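Local coordinates for protein Phi class glutathione transferase GSTF1 (Populus tremula x Populus tremuloides, PDB 4RI6) that probably catalyses the transfer of glutathione to halogen-bearing electrophiles, giving S-substituted glutathione conjugates, as a Phi class glutathione transferase of detoxification, at residues Leu140-Leu144 with Leu185-Arg189; Pro113-Leu117 with Asn136-Leu140; Val5-Pro10 with Val56-Asp61. All coordinates share one frame. Residue numbers count along the deposited sequence, not the author numbering.

Contact 1 (Leu140-Leu144 with Leu185-Arg189)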
loop_
_atom_site.group_PDB
_atom_site.type_symbol
_atom_site.label_atom_id
_atom_site.label_comp_id
_atom_site.label_asym_id
_atom_site.label_seq_id
_atom_site.Cartn_x
_atom_site.Cartn_y
_atom_site.Cartn_z
ATOM N N LEU A 140 8.300 -10.769 -10.525
ATOM C CA LEU A 140 7.122 -10.266 -11.178
ATOM C C LEU A 140 6.442 -11.393 -11.962
ATOM O O LEU A 140 5.218 -11.458 -12.033
ATOM C CB LEU A 140 7.494 -9.096 -12.092
ATOM C CG LEU A 140 6.343 -8.431 -12.852
ATOM C CD1 LEU A 140 5.201 -7.997 -11.926
ATOM C CD2 LEU A 140 6.860 -7.234 -13.645
ATOM N N ALA A 141 7.242 -12.274 -12.547
ATOM C CA ALA A 141 6.714 -13.421 -13.260
ATOM C C ALA A 141 5.846 -14.274 -12.348
ATOM O O ALA A 141 4.762 -14.724 -12.752
ATOM C CB ALA A 141 7.842 -14.233 -13.864
ATOM N N LYS A 142 6.300 -14.482 -11.114
ATOM C CA LYS A 142 5.516 -15.237 -10.137
ATOM C C LYS A 142 4.187 -14.551 -9.820
ATOM O O LYS A 142 3.157 -15.212 -9.718
ATOM C CB LYS A 142 6.327 -15.460 -8.848
ATOM C CG LYS A 142 7.487 -16.459 -9.028
ATOM C CD LYS A 142 7.052 -17.909 -8.877
ATOM C CE LYS A 142 7.872 -18.836 -9.777
ATOM N NZ LYS A 142 7.319 -20.224 -9.912
ATOM N N VAL A 143 4.204 -13.235 -9.645
ATOM C CA VAL A 143 2.968 -12.498 -9.452
ATOM C C VAL A 143 2.029 -12.675 -10.647
ATOM O O VAL A 143 0.831 -12.913 -10.493
ATOM C CB VAL A 143 3.259 -10.998 -9.241
ATOM C CG1 VAL A 143 1.998 -10.207 -9.138
ATOM C CG2 VAL A 143 4.093 -10.795 -7.985
ATOM N N LEU A 144 2.570 -12.520 -11.846
ATOM C CA LEU A 144 1.731 -12.582 -13.049
ATOM C C LEU A 144 1.221 -13.994 -13.335
ATOM O O LEU A 144 0.169 -14.141 -13.971
ATOM C CB LEU A 144 2.492 -12.021 -14.243
ATOM C CG LEU A 144 2.768 -10.509 -14.132
ATOM C CD1 LEU A 144 3.614 -10.041 -15.311
ATOM C CD2 LEU A 144 1.464 -9.673 -14.045
ATOM N N LEU A 185 6.610 -10.488 -20.211
ATOM C CA LEU A 185 6.033 -10.891 -18.933
ATOM C C LEU A 185 4.514 -10.811 -18.968
ATOM O O LEU A 185 3.816 -11.656 -18.385
ATOM C CB LEU A 185 6.578 -10.023 -17.786
ATOM C CG LEU A 185 8.032 -10.259 -17.420
ATOM C CD1 LEU A 185 8.534 -9.146 -16.541
ATOM C CD2 LEU A 185 8.182 -11.627 -16.729
ATOM N N PHE A 186 4.016 -9.807 -19.681
ATOM C CA PHE A 186 2.585 -9.592 -19.840
ATOM C C PHE A 186 2.051 -10.289 -21.092
ATOM O O PHE A 186 1.016 -10.954 -21.050
ATOM C CB PHE A 186 2.294 -8.094 -19.907
ATOM C CG PHE A 186 2.662 -7.354 -18.641
ATOM C CD1 PHE A 186 3.968 -6.957 -18.390
ATOM C CD2 PHE A 186 1.694 -7.068 -17.693
ATOM C CE1 PHE A 186 4.288 -6.276 -17.208
ATOM C CE2 PHE A 186 2.011 -6.397 -16.527
ATOM C CZ PHE A 186 3.302 -6.001 -16.287
ATOM N N THR A 187 2.771 -10.162 -22.201
ATOM C CA THR A 187 2.207 -10.583 -23.483
ATOM C C THR A 187 2.276 -12.094 -23.692
ATOM O O THR A 187 1.517 -12.612 -24.490
ATOM C CB THR A 187 2.892 -9.881 -24.680
ATOM O OG1 THR A 187 4.273 -10.255 -24.743
ATOM C CG2 THR A 187 2.771 -8.365 -24.548
ATOM N N SER A 188 3.156 -12.801 -22.961
ATOM C CA SER A 188 3.296 -14.264 -23.096
ATOM C C SER A 188 2.282 -15.050 -22.261
ATOM O O SER A 188 2.185 -16.277 -22.377
ATOM C CB SER A 188 4.698 -14.723 -22.709
ATOM O OG SER A 188 4.892 -14.671 -21.303
ATOM N N ARG A 189 1.519 -14.336 -21.452
ATOM C CA ARG A 189 0.498 -14.921 -20.584
ATOM C C ARG A 189 -0.863 -14.522 -21.155
ATOM O O ARG A 189 -1.212 -13.354 -21.171
ATOM C CB ARG A 189 0.682 -14.412 -19.149
ATOM C CG ARG A 189 1.885 -15.018 -18.453
ATOM C CD ARG A 189 2.195 -14.353 -17.097
ATOM N NE ARG A 189 3.241 -15.117 -16.437
ATOM C CZ ARG A 189 4.535 -15.031 -16.715
ATOM N NH1 ARG A 189 4.996 -14.115 -17.555
ATOM N NH2 ARG A 189 5.371 -15.878 -16.159
#

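Contact 2 (Pro113-Leu117 with Asn136-Leu140)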
loop_
_atom_site.group_PDB
_atom_site.type_symbol
_atom_site.label_atom_id
_atom_site.label_comp_id
_atom_site.label_asym_id
_atom_site.label_seq_id
_atom_site.Cartn_x
_atom_site.Cartn_y
_atom_site.Cartn_z
ATOM N N PRO A 113 8.419 -5.061 -7.379
ATOM C CA PRO A 113 9.340 -5.509 -8.435
ATOM C C PRO A 113 9.135 -4.790 -9.756
ATOM O O PRO A 113 10.113 -4.516 -10.446
ATOM C CB PRO A 113 9.020 -7.004 -8.569
ATOM C CG PRO A 113 7.621 -7.115 -8.078
ATOM C CD PRO A 113 7.544 -6.157 -6.928
ATOM N N SER A 114 7.892 -4.500 -10.111
ATOM C CA SER A 114 7.656 -3.805 -11.371
ATOM C C SER A 114 8.224 -2.392 -11.309
ATOM O O SER A 114 8.845 -1.935 -12.258
ATOM C CB SER A 114 6.162 -3.784 -11.732
ATOM O OG SER A 114 5.396 -3.019 -10.817
ATOM N N GLY A 115 8.016 -1.696 -10.200
ATOM C CA GLY A 115 8.567 -0.368 -10.037
ATOM C C GLY A 115 10.086 -0.330 -10.019
ATOM O O GLY A 115 10.701 0.594 -10.550
ATOM N N ASP A 116 10.712 -1.319 -9.398
ATOM C CA ASP A 116 12.171 -1.359 -9.384
ATOM C C ASP A 116 12.728 -1.624 -10.781
ATOM O O ASP A 116 13.763 -1.075 -11.150
ATOM C CB ASP A 116 12.687 -2.422 -8.413
ATOM C CG ASP A 116 12.454 -2.059 -6.970
ATOM O OD1 ASP A 116 12.115 -0.887 -6.683
ATOM O OD2 ASP A 116 12.618 -2.962 -6.121
ATOM N N LEU A 117 12.068 -2.505 -11.537
ATOM C CA LEU A 117 12.451 -2.723 -12.927
ATOM C C LEU A 117 12.316 -1.431 -13.741
ATOM O O LEU A 117 13.236 -1.052 -14.464
ATOM C CB LEU A 117 11.601 -3.838 -13.543
ATOM C CG LEU A 117 11.943 -5.267 -13.125
ATOM C CD1 LEU A 117 10.827 -6.205 -13.594
ATOM C CD2 LEU A 117 13.296 -5.678 -13.709
ATOM N N ASN A 136 14.137 -9.324 -10.035
ATOM C CA ASN A 136 12.830 -8.665 -10.064
ATOM C C ASN A 136 11.923 -9.158 -11.185
ATOM O O ASN A 136 10.716 -9.248 -10.998
ATOM C CB ASN A 136 13.023 -7.155 -10.152
ATOM C CG ASN A 136 13.475 -6.577 -8.832
ATOM O OD1 ASN A 136 13.022 -7.035 -7.775
ATOM N ND2 ASN A 136 14.367 -5.592 -8.877
ATOM N N VAL A 137 12.496 -9.476 -12.347
ATOM C CA VAL A 137 11.757 -10.161 -13.401
ATOM C C VAL A 137 11.155 -11.446 -12.857
ATOM O O VAL A 137 9.990 -11.719 -13.077
ATOM C CB VAL A 137 12.668 -10.472 -14.603
ATOM C CG1 VAL A 137 12.043 -11.501 -15.545
ATOM C CG2 VAL A 137 13.017 -9.184 -15.352
ATOM N N ASP A 138 11.946 -12.241 -12.154
ATOM C CA ASP A 138 11.448 -13.523 -11.675
ATOM C C ASP A 138 10.347 -13.324 -10.627
ATOM O O ASP A 138 9.369 -14.064 -10.587
ATOM C CB ASP A 138 12.589 -14.376 -11.095
ATOM C CG ASP A 138 13.529 -14.942 -12.162
ATOM O OD1 ASP A 138 13.198 -14.921 -13.371
ATOM O OD2 ASP A 138 14.610 -15.445 -11.768
ATOM N N LYS A 139 10.520 -12.354 -9.740
ATOM C CA LYS A 139 9.459 -12.003 -8.787
ATOM C C LYS A 139 8.176 -11.591 -9.497
ATOM O O LYS A 139 7.089 -11.996 -9.126
ATOM C CB LYS A 139 9.909 -10.866 -7.870
ATOM C CG LYS A 139 10.830 -11.283 -6.774
ATOM C CD LYS A 139 11.127 -10.095 -5.888
ATOM C CE LYS A 139 12.044 -10.453 -4.727
ATOM N NZ LYS A 139 12.370 -9.231 -3.944
ATOM N N LEU A 140 8.300 -10.769 -10.525
ATOM C CA LEU A 140 7.122 -10.266 -11.178
ATOM C C LEU A 140 6.442 -11.393 -11.962
ATOM O O LEU A 140 5.218 -11.458 -12.033
ATOM C CB LEU A 140 7.494 -9.096 -12.092
ATOM C CG LEU A 140 6.343 -8.431 -12.852
ATOM C CD1 LEU A 140 5.201 -7.997 -11.926
ATOM C CD2 LEU A 140 6.860 -7.234 -13.645
HETATM O O HOH W 1 15.075 -4.010 -6.468
HETATM O O HOH W 2 15.396 -3.928 -10.944
HETATM O O HOH W 3 11.577 -5.679 -6.009
#

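Contact 3 (Val5-Pro10 with Val56-Asp61). With GSH (glutathione), chain C.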
loop_
_atom_site.group_PDB
_atom_site.type_symbol
_atom_site.label_atom_id
_atom_site.label_comp_id
_atom_site.label_asym_id
_atom_site.label_seq_id
_atom_site.Cartn_x
_atom_site.Cartn_y
_atom_site.Cartn_z
ATOM N N VAL A 5 -9.054 20.866 -9.002
ATOM C CA VAL A 5 -8.081 20.446 -8.022
ATOM C C VAL A 5 -6.707 20.698 -8.600
ATOM O O VAL A 5 -6.564 20.867 -9.795
ATOM C CB VAL A 5 -8.228 18.974 -7.640
ATOM C CG1 VAL A 5 -9.665 18.689 -7.210
ATOM C CG2 VAL A 5 -7.778 18.048 -8.776
ATOM N N THR A 6 -5.710 20.743 -7.725
ATOM C CA THR A 6 -4.329 21.000 -8.099
ATOM C C THR A 6 -3.490 19.741 -7.887
ATOM O O THR A 6 -3.501 19.169 -6.804
ATOM C CB THR A 6 -3.759 22.144 -7.257
ATOM O OG1 THR A 6 -4.554 23.328 -7.448
ATOM C CG2 THR A 6 -2.314 22.428 -7.620
ATOM N N ILE A 7 -2.759 19.330 -8.917
ATOM C CA ILE A 7 -1.872 18.172 -8.848
ATOM C C ILE A 7 -0.450 18.626 -9.133
ATOM O O ILE A 7 -0.234 19.399 -10.061
ATOM C CB ILE A 7 -2.270 17.080 -9.869
ATOM C CG1 ILE A 7 -3.758 16.749 -9.746
ATOM C CG2 ILE A 7 -1.388 15.852 -9.719
ATOM C CD1 ILE A 7 -4.158 16.153 -8.447
ATOM N N TYR A 8 0.507 18.124 -8.358
ATOM C CA TYR A 8 1.921 18.451 -8.522
ATOM C C TYR A 8 2.695 17.278 -9.095
ATOM O O TYR A 8 2.653 16.165 -8.536
ATOM C CB TYR A 8 2.565 18.827 -7.178
ATOM C CG TYR A 8 2.081 20.116 -6.584
ATOM C CD1 TYR A 8 0.859 20.198 -5.947
ATOM C CD2 TYR A 8 2.857 21.258 -6.661
ATOM C CE1 TYR A 8 0.423 21.393 -5.394
ATOM C CE2 TYR A 8 2.439 22.447 -6.112
ATOM C CZ TYR A 8 1.218 22.513 -5.488
ATOM O OH TYR A 8 0.802 23.706 -4.941
ATOM N N GLY A 9 3.429 17.526 -10.172
ATOM C CA GLY A 9 4.360 16.544 -10.701
ATOM C C GLY A 9 4.256 16.350 -12.207
ATOM O O GLY A 9 3.294 16.791 -12.824
ATOM N N PRO A 10 5.239 15.655 -12.804
ATOM C CA PRO A 10 5.261 15.421 -14.257
ATOM C C PRO A 10 4.484 14.182 -14.678
ATOM O O PRO A 10 4.502 13.183 -13.982
ATOM C CB PRO A 10 6.740 15.228 -14.545
ATOM C CG PRO A 10 7.252 14.550 -13.305
ATOM C CD PRO A 10 6.428 15.090 -12.145
ATOM N N VAL A 56 6.665 12.936 -5.755
ATOM C CA VAL A 56 5.452 13.354 -6.440
ATOM C C VAL A 56 4.537 12.149 -6.586
ATOM O O VAL A 56 5.009 11.050 -6.710
ATOM C CB VAL A 56 5.768 13.981 -7.819
ATOM C CG1 VAL A 56 6.545 15.292 -7.631
ATOM C CG2 VAL A 56 6.557 13.034 -8.702
ATOM N N PRO A 57 3.221 12.361 -6.616
ATOM C CA PRO A 57 2.515 13.635 -6.642
ATOM C C PRO A 57 2.123 14.175 -5.286
ATOM O O PRO A 57 2.203 13.486 -4.273
ATOM C CB PRO A 57 1.253 13.287 -7.432
ATOM C CG PRO A 57 0.946 11.938 -6.979
ATOM C CD PRO A 57 2.282 11.240 -6.859
ATOM N N ALA A 58 1.678 15.424 -5.300
ATOM C CA ALA A 58 0.886 15.983 -4.214
ATOM C C ALA A 58 -0.425 16.497 -4.798
ATOM O O ALA A 58 -0.518 16.787 -5.999
ATOM C CB ALA A 58 1.646 17.088 -3.488
ATOM N N PHE A 59 -1.423 16.619 -3.937
ATOM C CA PHE A 59 -2.768 16.994 -4.306
ATOM C C PHE A 59 -3.241 18.125 -3.397
ATOM O O PHE A 59 -3.009 18.069 -2.181
ATOM C CB PHE A 59 -3.689 15.776 -4.172
ATOM C CG PHE A 59 -5.142 16.107 -4.249
ATOM C CD1 PHE A 59 -5.812 16.628 -3.163
ATOM C CD2 PHE A 59 -5.854 15.867 -5.413
ATOM C CE1 PHE A 59 -7.155 16.945 -3.248
ATOM C CE2 PHE A 59 -7.193 16.158 -5.494
ATOM C CZ PHE A 59 -7.848 16.696 -4.412
ATOM N N LYS A 60 -3.904 19.136 -3.975
ATOM C CA LYS A 60 -4.606 20.165 -3.206
ATOM C C LYS A 60 -5.996 20.430 -3.774
ATOM O O LYS A 60 -6.169 20.512 -4.984
ATOM C CB LYS A 60 -3.843 21.505 -3.195
ATOM C CG LYS A 60 -2.447 21.505 -2.611
ATOM C CD LYS A 60 -1.920 22.944 -2.578
ATOM C CE LYS A 60 -0.491 23.033 -2.077
ATOM N NZ LYS A 60 -0.031 24.436 -2.033
ATOM N N ASP A 61 -6.985 20.562 -2.897
ATOM C CA ASP A 61 -8.226 21.231 -3.257
ATOM C C ASP A 61 -8.580 22.229 -2.140
ATOM O O ASP A 61 -7.750 22.481 -1.268
ATOM C CB ASP A 61 -9.358 20.217 -3.552
ATOM C CG ASP A 61 -9.803 19.408 -2.339
ATOM O OD1 ASP A 61 -9.461 19.745 -1.181
ATOM O OD2 ASP A 61 -10.543 18.421 -2.546
HETATM N N1 GSH C . 4.479 5.976 -2.837
HETATM C CA1 GSH C . 4.463 7.259 -3.518
HETATM C C1 GSH C . 3.167 7.569 -4.240
HETATM O O11 GSH C . 2.571 6.612 -4.689
HETATM O O12 GSH C . 2.716 8.734 -4.341
HETATM C CB1 GSH C . 5.578 7.096 -4.525
HETATM C CG1 GSH C . 6.090 8.454 -4.902
HETATM C CD1 GSH C . 7.333 8.307 -5.730
HETATM O OE1 GSH C . 8.206 7.494 -5.494
HETATM N N2 GSH C . 7.380 9.176 -6.714
HETATM C CA2 GSH C . 8.440 9.333 -7.661
HETATM C C2 GSH C . 9.256 10.518 -7.220
HETATM O O2 GSH C . 8.681 11.447 -6.701
HETATM C CB2 GSH C . 7.750 9.529 -9.017
HETATM S SG2 GSH C . 7.404 7.965 -9.851
HETATM N N3 GSH C . 10.573 10.465 -7.448
HETATM C CA3 GSH C . 11.467 11.563 -7.154
HETATM C C3 GSH C . 12.149 11.415 -5.819
HETATM O O31 GSH C . 11.838 10.454 -5.084
HETATM O O32 GSH C . 13.002 12.266 -5.499
#

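Contact 1 (Leu140-Leu144 with Leu185-Arg189)
L144 gives up the largest area here, 83 Å² of the 323 Å² buried in total. It sits on helix 130-150, and its CA-to-CB bond points toward 185-189. L144 CD1 lies over one face of the F186 ring, 4.0 Å from its centroid and 5° off the ring normal. This is a CH-pi contact. The same L144 CD1 reaches L185 O at 3.5 Å and L185 CB at 3.9 Å. The aliphatic part of R189 (59 Å²) packs on L144, with R189 CD 3.7 Å from L144 CB. Its guanidinium turns back on its own segment: R189 NH1 donates to L185 O at 2.9 Å. One face of the guanidinium lies against A141 O, and R189 NE forms a salt bridge with D145. From L185 (58 Å²), CD2 meets A141 CB at 3.9 Å, and L185 CD1 meets L140 CD2 at 3.9 Å. No hydrogen bond crosses between the segments; they meet by apolar packing and by the R189 side chain. F186 also touches F110 and L176. R189 is the N-cap residue of helix 190-200. The arrangement belongs to the all-helical C-terminal domain of the glutathione transferase fold, where the short helix 184-187 packs on helix 130-150.

Contact 2 (Pro113-Leu117 with Asn136-Leu140)
P113 starts the segment, at a kink in helix 93-122 where the proline nitrogen, having no hydrogen, makes no hydrogen bond to the turn before. P113 CA is 5.0 Å from N136 CA. P113 CB packs against N136 O at 3.7 Å and K139 CB at 4.0 Å, so the CB corner of its ring sits against helix 130-150. S114 CB touches L140 CD2 at 4.0 Å. S114 OG is hydrogen-bonded to F110 O. The two helices are neighbours in the C-terminal helical domain of the glutathione transferase fold. Their local axes run roughly antiparallel, at 147°, and come within 8.9 Å. D116 lies on the solvent side, with its side chain about 9 Å, nearest atoms, from a bound glutathione. D116 CB is 3.6 Å from N136 ND2, but the polar link runs through water. Water 1 donates to D116 OD2 (2.7 Å) and accepts from N136 ND2 (3.0 Å). Water 3 donates to D116 OD2 (2.9 Å) and to N136 OD1 (2.7 Å). On the buried side, L117 CG meets N136 CB at 3.7 Å, L117 CD2 meets V137 CG2 at 3.9 Å, and L117 CD1 meets L140 CD2 at 4.1 Å.

Contact 3 (Val5-Pro10 with Val56-Asp61)
Strands 5-8 and 58-60 are the two central strands of the four-stranded sheet in the thioredoxin-like N-terminal domain. They run antiparallel, with local axes 4.8 Å apart. The backbone hydrogen bonds set the register. T6 and K60 form a hydrogen-bonded pair: T6 N donates to K60 O at 2.8 Å, and K60 N to T6 O at 2.9 Å. I7 and F59 are the non-hydrogen-bonded pair that follows. Y8 N donates to A58 O at 2.9 Å, while the return bond from A58 N to Y8 O is weak at 3.5 Å. CA-H...O contacts add to these, such as F59 CA to T6 O at 3.4 Å.

Apolar side chains pack on both faces. I7 and F59 share one face, where I7 CD1 meets F59 CD2 at 3.5 Å. I7 also touches V19 and L23 of helix 14-25. T6, Y8, A58 and K60 share the other face, with Y8 CD1 4.0 Å from A58 CB. G9 follows the strand at a positive phi of 133°. A CB there would clash with V56 CB and with the carbonyl oxygen of Y8.

The polar side-chain link is a weak hydrogen bond from K60 NZ to Y8 OH, 3.1 Å. D61 OD2 is hydrogen-bonded to Y75 OH and forms a salt bridge with K79.

Glutathione binds at the end of 56-61 that precedes the strand. P57 follows a cis peptide bond, the hallmark cis-proline of thioredoxin-like domains. V56 pairs with the ligand backbone like a strand: V56 N donates to glutathione O2 at 2.7 Å, and glutathione N2 donates to V56 O at 3.0 Å.

In the fold
Contact 3 comes first along the chain and lies in the N-terminal domain. Contact 2 follows, and contact 1 begins on the segment where contact 2 ends. Both lie in the helical C-terminal domain, on the opposite side of the chain's centre. They share helix 130-150 and the residue L140. Their centres are 10 Å apart, and they touch where L185 CD2 meets V137 CG1 at 4.0 Å. One helix thus joins helix 93-122 to the short helix 184-187. Contact 3 touches neither: its centre is 27 Å from that of contact 2 and 32 Å from that of contact 1. V56 of contact 3 binds glutathione; contact 2 does not touch the ligand, and contact 1 lies far from the glutathione site.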